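Local coordinates for protein putative aminopeptidase (Leishmania major, PDB 5NTH) that probably acts as a manganese-dependent M17 leucyl aminopeptidase, removing residues from the N-termini of peptides, and is here bound to the inhibitor actinonin, at residues T248-D253 with V399-G404. Sequence-based numbering, arbitrary orientation.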
loop_
_atom_site.group_PDB
_atom_site.type_symbol
_atom_site.label_atom_id
_atom_site.label_comp_id
_atom_site.label_asym_id
_atom_site.label_seq_id
_atom_site.Cartn_x
_atom_site.Cartn_y
_atom_site.Cartn_z
ATOM N N THR A 248 32.346 7.542 -32.578
ATOM C CA THR A 248 31.246 6.912 -33.319
ATOM C C THR A 248 29.938 7.173 -32.585
ATOM O O THR A 248 29.833 6.894 -31.391
ATOM C CB THR A 248 31.471 5.396 -33.463
ATOM O OG1 THR A 248 32.723 5.169 -34.144
ATOM C CG2 THR A 248 30.293 4.739 -34.233
ATOM N N VAL A 249 28.960 7.724 -33.295
ATOM C CA VAL A 249 27.640 8.010 -32.724
ATOM C C VAL A 249 26.609 7.289 -33.542
ATOM O O VAL A 249 26.563 7.475 -34.744
ATOM C CB VAL A 249 27.293 9.507 -32.810
ATOM C CG1 VAL A 249 25.917 9.783 -32.221
ATOM C CG2 VAL A 249 28.337 10.348 -32.094
ATOM N N ILE A 250 25.755 6.496 -32.913
ATOM C CA ILE A 250 24.555 5.985 -33.601
ATOM C C ILE A 250 23.362 6.636 -32.929
ATOM O O ILE A 250 23.226 6.536 -31.718
ATOM C CB ILE A 250 24.481 4.439 -33.577
ATOM C CG1 ILE A 250 25.780 3.844 -34.176
ATOM C CG2 ILE A 250 23.254 3.936 -34.366
ATOM C CD1 ILE A 250 26.061 2.423 -33.770
ATOM N N LYS A 251 22.519 7.319 -33.696
ATOM C CA LYS A 251 21.453 8.156 -33.112
ATOM C C LYS A 251 20.054 7.806 -33.641
ATOM O O LYS A 251 19.892 7.558 -34.830
ATOM C CB LYS A 251 21.754 9.633 -33.391
ATOM C CG LYS A 251 20.728 10.627 -32.856
ATOM C CD LYS A 251 21.102 12.075 -33.227
ATOM C CE LYS A 251 19.926 13.065 -33.099
ATOM N NZ LYS A 251 20.315 14.518 -33.116
ATOM N N GLY A 252 19.065 7.791 -32.734
ATOM C CA GLY A 252 17.642 7.789 -33.081
ATOM C C GLY A 252 17.236 6.614 -33.942
ATOM O O GLY A 252 17.386 5.490 -33.513
ATOM N N ASP A 253 16.738 6.875 -35.151
ATOM C CA ASP A 253 16.342 5.802 -36.101
ATOM C C ASP A 253 17.509 4.956 -36.604
ATOM O O ASP A 253 17.320 3.792 -36.932
ATOM C CB ASP A 253 15.525 6.360 -37.290
ATOM C CG ASP A 253 14.224 7.076 -36.837
ATOM O OD1 ASP A 253 13.866 7.080 -35.627
ATOM O OD2 ASP A 253 13.543 7.649 -37.711
ATOM N N VAL A 399 27.295 -3.031 -24.616
ATOM C CA VAL A 399 28.398 -3.934 -24.497
ATOM C C VAL A 399 28.590 -4.697 -25.809
ATOM O O VAL A 399 29.735 -4.913 -26.218
ATOM C CB VAL A 399 28.291 -4.845 -23.276
ATOM C CG1 VAL A 399 28.289 -3.998 -22.011
ATOM C CG2 VAL A 399 27.074 -5.773 -23.348
ATOM N N TYR A 400 27.503 -5.029 -26.510
ATOM C CA TYR A 400 27.639 -5.672 -27.807
ATOM C C TYR A 400 28.375 -4.756 -28.780
ATOM O O TYR A 400 29.339 -5.156 -29.411
ATOM C CB TYR A 400 26.312 -6.141 -28.403
ATOM C CG TYR A 400 26.581 -6.920 -29.652
ATOM C CD1 TYR A 400 26.891 -8.288 -29.608
ATOM C CD2 TYR A 400 26.651 -6.267 -30.884
ATOM C CE1 TYR A 400 27.203 -8.996 -30.781
ATOM C CE2 TYR A 400 26.968 -6.951 -32.061
ATOM C CZ TYR A 400 27.240 -8.315 -32.011
ATOM O OH TYR A 400 27.561 -8.969 -33.166
ATOM N N TYR A 401 27.941 -3.521 -28.901
ATOM C CA TYR A 401 28.709 -2.560 -29.707
ATOM C C TYR A 401 30.203 -2.552 -29.392
ATOM O O TYR A 401 31.028 -2.526 -30.284
ATOM C CB TYR A 401 28.231 -1.127 -29.523
ATOM C CG TYR A 401 29.044 -0.206 -30.395
ATOM C CD1 TYR A 401 28.687 -0.015 -31.710
ATOM C CD2 TYR A 401 30.217 0.416 -29.930
ATOM C CE1 TYR A 401 29.429 0.789 -32.558
ATOM C CE2 TYR A 401 30.978 1.228 -30.774
ATOM C CZ TYR A 401 30.572 1.413 -32.100
ATOM O OH TYR A 401 31.274 2.187 -33.006
ATOM N N ALA A 402 30.531 -2.507 -28.114
ATOM C CA ALA A 402 31.905 -2.308 -27.686
ATOM C C ALA A 402 32.718 -3.569 -27.898
ATOM O O ALA A 402 33.913 -3.481 -28.179
ATOM C CB ALA A 402 31.953 -1.899 -26.237
ATOM N N THR A 403 32.074 -4.731 -27.782
ATOM C CA THR A 403 32.778 -6.014 -27.937
ATOM C C THR A 403 32.721 -6.603 -29.316
ATOM O O THR A 403 33.571 -7.400 -29.638
ATOM C CB THR A 403 32.255 -7.097 -26.991
ATOM O OG1 THR A 403 30.847 -7.316 -27.188
ATOM C CG2 THR A 403 32.541 -6.703 -25.594
ATOM N N GLY A 404 31.717 -6.233 -30.105
ATOM C CA GLY A 404 31.498 -6.824 -31.420
ATOM C C GLY A 404 31.428 -5.906 -32.626
ATOM O O GLY A 404 31.325 -6.387 -33.736
#
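Tyr401 reaches from the helix segment 399-404 to the strand segment 248-253 and meets Thr248 and Ile250, the two residues there whose side chains start out toward the helix. Its CG stands anti to the backbone N (chi1 -179°), which carries the ring off the helix and sets the phenol oxygen against the CB and CG2 side of the threonine. Tyr401 OH lies 3.0 Å from Thr248 CG2, tighter than a relaxed methyl-oxygen contact, and the exact value is doubtful at 2.5 Å resolution. Thr248 OG1, turned to the other side of CB beside its own backbone N, is not hydrogen-bonded to Tyr401 OH. Two positions along the strand, Ile250 extends its longer branch toward the same ring, and CD1 rests 3.9 Å from Tyr401 CE1. Both aliphatic groups approach the ring obliquely. The interface is small, 116 Å² in all, and the backbones stay well apart, with Ile250 CA and Tyr401 CA 10.3 Å from each other. Tyr260 also packs on both Ile250 and Tyr401. The contact joins helix 391-404 to strand 246-251, outermost within the chain in the mixed catalytic-domain sheet, away from the metal site. Strand 246-251 pairs antiparallel with strand 275-282, whose Thr278 also touches Tyr401, while Val399 packs on strands 291-300 and 412-417 and Ala402 on strand 291-300.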